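Local coordinates for PTS-dependent dihydroxyacetone kinase operon regulatory protein (Escherichia coli, PDB 4LRZ) that activates transcription of the dhaKLM operon from a sigma-70 promoter and represses its own expression, the part in this chain being probably its sensor region, at residues Leu258-Val271 and Val285-Phe299. Sequence-based numbering, arbitrary orientation.
Sequences LQQAIKQAHPLKHV and VITLKPIIETQGTSF
In the PAS fold of the probable sensor region, helix 258-264 lies over one face of the antiparallel sheet, on Leu288 and Ile286, and the chain that follows it pairs with strand 285-293. Leu268 pairs with Leu288, donating its N to Leu288 O at 3.2 Å and taking Leu288 N on its own O at 2.7 Å, both bonds in the carbonyl planes. A beta bulge then shifts the register by one: Val271, not His270, pairs with Ile286, and Ile286 N bonds to Val271 O at 2.8 Å. The extra residue, His270, turns its N to Thr287 OG1 in a nearly straight bond (3.2 Å, 172°), and that hydroxyl is also hydrogen-bonded to His304.

On the helix side, CD1 of Leu288 meets Leu258 CD2 at 3.8 Å, while its other methyl, CD2, lies between Ile262 CG1 and the carbonyl O of His266. With CG1 set between backbone N and carbonyl carbon (chi1 72°), Ile286 meets Leu258 tip to tip, the CD1 of Ile286 coming to 3.8 Å from CG of Leu258. Ala265, the first residue to leave the helix, with positive phi, sets its carbonyl O near CG of Pro290, and the Pro267 and Pro290 rings cross at about a right angle. Phe299 brings CZ to 3.3 Å from Ile262 O.

Strand 281-293 runs between strands 296-304 and 271-276; Leu301 and Phe275 from these strands also touch Leu258.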
loop_
_atom_site.group_PDB
_atom_site.type_symbol
_atom_site.label_atom_id
_atom_site.label_comp_id
_atom_site.label_asym_id
_atom_site.label_seq_id
_atom_site.Cartn_x
_atom_site.Cartn_y
_atom_site.Cartn_z
ATOM N N LEU F 258 5.134 22.421 34.525
ATOM C CA LEU F 258 4.794 21.588 33.388
ATOM C C LEU F 258 3.323 21.666 32.989
ATOM O O LEU F 258 3.012 21.738 31.811
ATOM C CB LEU F 258 5.172 20.139 33.679
ATOM C CG LEU F 258 6.547 19.747 33.158
ATOM C CD1 LEU F 258 7.117 18.626 33.991
ATOM C CD2 LEU F 258 6.429 19.339 31.705
ATOM N N GLN F 259 2.423 21.659 33.967
ATOM C CA GLN F 259 0.992 21.647 33.691
ATOM C C GLN F 259 0.623 22.848 32.845
ATOM O O GLN F 259 -0.119 22.724 31.866
ATOM C CB GLN F 259 0.188 21.670 34.989
ATOM C CG GLN F 259 -1.015 20.754 34.974
ATOM C CD GLN F 259 -0.611 19.306 35.111
ATOM O OE1 GLN F 259 -0.739 18.515 34.165
ATOM N NE2 GLN F 259 -0.088 18.949 36.285
ATOM N N GLN F 260 1.161 24.002 33.230
ATOM C CA GLN F 260 0.901 25.258 32.541
ATOM C C GLN F 260 1.405 25.128 31.114
ATOM O O GLN F 260 0.611 25.130 30.166
ATOM C CB GLN F 260 1.578 26.432 33.272
ATOM C CG GLN F 260 1.308 27.824 32.675
ATOM C CD GLN F 260 1.756 28.959 33.593
ATOM O OE1 GLN F 260 1.734 28.836 34.825
ATOM N NE2 GLN F 260 2.151 30.080 32.993
ATOM N N ALA F 261 2.722 24.973 30.978
ATOM C CA ALA F 261 3.372 24.815 29.678
ATOM C C ALA F 261 2.666 23.794 28.769
ATOM O O ALA F 261 2.442 24.087 27.590
ATOM C CB ALA F 261 4.853 24.475 29.852
ATOM N N ILE F 262 2.298 22.629 29.321
ATOM C CA ILE F 262 1.597 21.569 28.573
ATOM C C ILE F 262 0.232 21.984 28.000
ATOM O O ILE F 262 -0.132 21.561 26.899
ATOM C CB ILE F 262 1.448 20.274 29.411
ATOM C CG1 ILE F 262 2.764 19.483 29.390
ATOM C CG2 ILE F 262 0.276 19.417 28.905
ATOM C CD1 ILE F 262 3.030 18.685 30.639
ATOM N N LYS F 263 -0.518 22.788 28.757
ATOM C CA LYS F 263 -1.798 23.361 28.303
ATOM C C LYS F 263 -1.579 24.455 27.242
ATOM O O LYS F 263 -2.375 24.619 26.316
ATOM C CB LYS F 263 -2.553 23.922 29.516
ATOM C CG LYS F 263 -3.815 24.720 29.202
ATOM C CD LYS F 263 -4.819 24.655 30.353
ATOM C CE LYS F 263 -5.417 23.253 30.488
ATOM N NZ LYS F 263 -6.516 23.213 31.488
ATOM N N GLN F 264 -0.463 25.164 27.394
ATOM C CA GLN F 264 -0.100 26.354 26.623
ATOM C C GLN F 264 0.741 26.017 25.371
ATOM O O GLN F 264 1.119 26.926 24.609
ATOM C CB GLN F 264 0.718 27.259 27.552
ATOM C CG GLN F 264 0.433 28.743 27.511
ATOM C CD GLN F 264 1.398 29.505 28.420
ATOM O OE1 GLN F 264 1.037 29.904 29.529
ATOM N NE2 GLN F 264 2.643 29.672 27.964
ATOM N N ALA F 265 1.029 24.715 25.182
ATOM C CA ALA F 265 1.891 24.175 24.103
ATOM C C ALA F 265 3.187 24.966 23.946
ATOM O O ALA F 265 3.668 25.190 22.834
ATOM C CB ALA F 265 1.132 24.086 22.776
ATOM N N HIS F 266 3.745 25.360 25.086
ATOM C CA HIS F 266 4.869 26.278 25.155
ATOM C C HIS F 266 6.111 25.498 25.640
ATOM O O HIS F 266 6.047 24.809 26.645
ATOM C CB HIS F 266 4.460 27.477 26.058
ATOM C CG HIS F 266 5.601 28.291 26.609
ATOM N ND1 HIS F 266 5.909 28.324 27.958
ATOM C CD2 HIS F 266 6.470 29.144 26.008
ATOM C CE1 HIS F 266 6.935 29.136 28.158
ATOM N NE2 HIS F 266 7.298 29.643 26.991
ATOM N N PRO F 267 7.226 25.572 24.892
ATOM C CA PRO F 267 8.470 24.866 25.222
ATOM C C PRO F 267 9.138 25.285 26.546
ATOM O O PRO F 267 8.932 26.402 27.017
ATOM C CB PRO F 267 9.385 25.203 24.039
ATOM C CG PRO F 267 8.790 26.417 23.414
ATOM C CD PRO F 267 7.319 26.256 23.591
ATOM N N LEU F 268 9.934 24.392 27.129
ATOM C CA LEU F 268 10.701 24.676 28.342
ATOM C C LEU F 268 12.088 24.100 28.170
ATOM O O LEU F 268 12.218 22.931 27.813
ATOM C CB LEU F 268 10.055 24.021 29.561
ATOM C CG LEU F 268 8.783 24.629 30.143
ATOM C CD1 LEU F 268 8.158 23.669 31.129
ATOM C CD2 LEU F 268 9.078 25.975 30.817
ATOM N N LYS F 269 13.120 24.902 28.425
ATOM C CA LYS F 269 14.502 24.447 28.241
ATOM C C LYS F 269 15.321 24.522 29.527
ATOM O O LYS F 269 15.379 25.571 30.173
ATOM C CB LYS F 269 15.179 25.220 27.105
ATOM C CG LYS F 269 14.247 25.476 25.918
ATOM C CD LYS F 269 14.964 25.720 24.594
ATOM C CE LYS F 269 13.938 25.823 23.464
ATOM N NZ LYS F 269 14.560 25.973 22.120
ATOM N N HIS F 270 15.931 23.397 29.903
ATOM C CA HIS F 270 16.808 23.295 31.086
ATOM C C HIS F 270 16.230 23.926 32.365
ATOM O O HIS F 270 16.971 24.443 33.194
ATOM C CB HIS F 270 18.204 23.880 30.786
ATOM C CG HIS F 270 19.130 22.938 30.069
ATOM N ND1 HIS F 270 18.874 22.451 28.802
ATOM C CD2 HIS F 270 20.331 22.422 30.433
ATOM C CE1 HIS F 270 19.865 21.661 28.426
ATOM N NE2 HIS F 270 20.764 21.628 29.394
ATOM N N VAL F 271 14.909 23.870 32.514
ATOM C CA VAL F 271 14.195 24.418 33.677
ATOM C C VAL F 271 14.187 23.425 34.865
ATOM O O VAL F 271 14.241 22.209 34.653
ATOM C CB VAL F 271 12.730 24.782 33.281
ATOM C CG1 VAL F 271 11.970 25.413 34.446
ATOM C CG2 VAL F 271 12.707 25.713 32.071
ATOM N N VAL F 285 16.054 18.536 36.343
ATOM C CA VAL F 285 16.123 19.592 35.345
ATOM C C VAL F 285 15.589 19.026 34.023
ATOM O O VAL F 285 16.013 17.964 33.567
ATOM C CB VAL F 285 17.551 20.200 35.228
ATOM C CG1 VAL F 285 18.624 19.118 35.351
ATOM C CG2 VAL F 285 17.720 21.002 33.934
ATOM N N ILE F 286 14.635 19.731 33.432
ATOM C CA ILE F 286 13.882 19.177 32.333
ATOM C C ILE F 286 13.937 20.054 31.101
ATOM O O ILE F 286 14.332 21.208 31.183
ATOM C CB ILE F 286 12.412 18.978 32.726
ATOM C CG1 ILE F 286 11.705 20.327 32.821
ATOM C CG2 ILE F 286 12.310 18.206 34.028
ATOM C CD1 ILE F 286 10.243 20.284 32.547
ATOM N N THR F 287 13.538 19.480 29.967
ATOM C CA THR F 287 13.190 20.215 28.742
ATOM C C THR F 287 11.863 19.670 28.259
ATOM O O THR F 287 11.612 18.472 28.348
ATOM C CB THR F 287 14.271 20.067 27.634
ATOM O OG1 THR F 287 15.361 20.959 27.902
ATOM C CG2 THR F 287 13.718 20.401 26.252
ATOM N N LEU F 288 10.994 20.547 27.783
ATOM C CA LEU F 288 9.735 20.107 27.207
ATOM C C LEU F 288 9.669 20.522 25.772
ATOM O O LEU F 288 9.720 21.696 25.468
ATOM C CB LEU F 288 8.513 20.661 27.946
ATOM C CG LEU F 288 7.218 20.133 27.306
ATOM C CD1 LEU F 288 6.817 18.809 27.926
ATOM C CD2 LEU F 288 6.080 21.128 27.426
ATOM N N LYS F 289 9.524 19.539 24.899
ATOM C CA LYS F 289 9.502 19.756 23.460
ATOM C C LYS F 289 8.118 19.446 22.922
ATOM O O LYS F 289 7.732 18.294 22.852
ATOM C CB LYS F 289 10.556 18.876 22.782
ATOM C CG LYS F 289 10.536 18.881 21.273
ATOM C CD LYS F 289 11.134 20.150 20.676
ATOM C CE LYS F 289 11.682 19.883 19.300
ATOM N NZ LYS F 289 11.768 21.136 18.513
ATOM N N PRO F 290 7.342 20.481 22.587
ATOM C CA PRO F 290 6.063 20.264 21.876
ATOM C C PRO F 290 6.300 19.730 20.486
ATOM O O PRO F 290 7.299 20.091 19.859
ATOM C CB PRO F 290 5.470 21.685 21.762
ATOM C CG PRO F 290 6.205 22.511 22.812
ATOM C CD PRO F 290 7.584 21.907 22.899
ATOM N N ILE F 291 5.401 18.878 20.002
ATOM C CA ILE F 291 5.413 18.461 18.595
ATOM C C ILE F 291 4.043 18.761 18.032
ATOM O O ILE F 291 3.041 18.189 18.483
ATOM C CB ILE F 291 5.678 16.942 18.414
ATOM C CG1 ILE F 291 7.023 16.523 19.001
ATOM C CG2 ILE F 291 5.603 16.540 16.921
ATOM C CD1 ILE F 291 7.119 14.981 19.227
ATOM N N ILE F 292 3.994 19.629 17.036
ATOM C CA ILE F 292 2.728 20.197 16.588
ATOM C C ILE F 292 2.377 19.575 15.255
ATOM O O ILE F 292 3.147 19.683 14.302
ATOM C CB ILE F 292 2.816 21.751 16.509
ATOM C CG1 ILE F 292 3.208 22.313 17.888
ATOM C CG2 ILE F 292 1.473 22.366 15.976
ATOM C CD1 ILE F 292 4.030 23.609 17.846
ATOM N N GLU F 293 1.246 18.883 15.198
ATOM C CA GLU F 293 0.887 18.111 14.003
ATOM C C GLU F 293 -0.566 18.393 13.655
ATOM O O GLU F 293 -1.317 18.885 14.500
ATOM C CB GLU F 293 1.088 16.596 14.243
ATOM C CG GLU F 293 2.556 16.111 14.254
ATOM C CD GLU F 293 2.707 14.610 14.656
ATOM O OE1 GLU F 293 2.658 14.330 15.879
ATOM O OE2 GLU F 293 2.886 13.736 13.760
ATOM N N THR F 294 -0.987 18.073 12.440
ATOM C CA THR F 294 -2.393 18.295 12.082
ATOM C C THR F 294 -3.339 17.711 13.155
ATOM O O THR F 294 -4.299 18.379 13.559
ATOM C CB THR F 294 -2.736 17.790 10.641
ATOM O OG1 THR F 294 -2.687 16.359 10.594
ATOM C CG2 THR F 294 -1.712 18.340 9.625
ATOM N N GLN F 295 -3.034 16.514 13.667
ATOM C CA GLN F 295 -3.962 15.849 14.619
ATOM C C GLN F 295 -3.955 16.293 16.094
ATOM O O GLN F 295 -4.740 15.767 16.901
ATOM C CB GLN F 295 -3.904 14.309 14.527
ATOM C CG GLN F 295 -2.523 13.740 14.513
ATOM C CD GLN F 295 -2.009 13.587 13.095
ATOM O OE1 GLN F 295 -1.043 14.247 12.689
ATOM N NE2 GLN F 295 -2.667 12.727 12.322
ATOM N N GLY F 296 -3.102 17.250 16.442
ATOM C CA GLY F 296 -2.960 17.685 17.826
ATOM C C GLY F 296 -1.494 17.870 18.219
ATOM O O GLY F 296 -0.569 17.723 17.399
ATOM N N THR F 297 -1.273 18.198 19.480
ATOM C CA THR F 297 0.083 18.399 19.947
ATOM C C THR F 297 0.507 17.183 20.742
ATOM O O THR F 297 -0.262 16.672 21.534
ATOM C CB THR F 297 0.213 19.697 20.794
ATOM O OG1 THR F 297 -0.431 20.767 20.093
ATOM C CG2 THR F 297 1.684 20.059 21.048
ATOM N N SER F 298 1.718 16.713 20.471
ATOM C CA SER F 298 2.383 15.662 21.210
ATOM C C SER F 298 3.546 16.320 21.948
ATOM O O SER F 298 3.950 17.456 21.603
ATOM C CB SER F 298 2.935 14.611 20.244
ATOM O OG SER F 298 1.901 13.816 19.714
ATOM N N PHE F 299 4.106 15.597 22.929
ATOM C CA PHE F 299 5.170 16.129 23.760
ATOM C C PHE F 299 6.335 15.194 23.948
ATOM O O PHE F 299 6.175 13.986 23.958
ATOM C CB PHE F 299 4.619 16.554 25.117
ATOM C CG PHE F 299 3.644 17.697 25.031
ATOM C CD1 PHE F 299 4.102 19.019 24.978
ATOM C CD2 PHE F 299 2.264 17.453 24.965
ATOM C CE1 PHE F 299 3.203 20.085 24.892
ATOM C CE2 PHE F 299 1.342 18.527 24.872
ATOM C CZ PHE F 299 1.818 19.842 24.832
#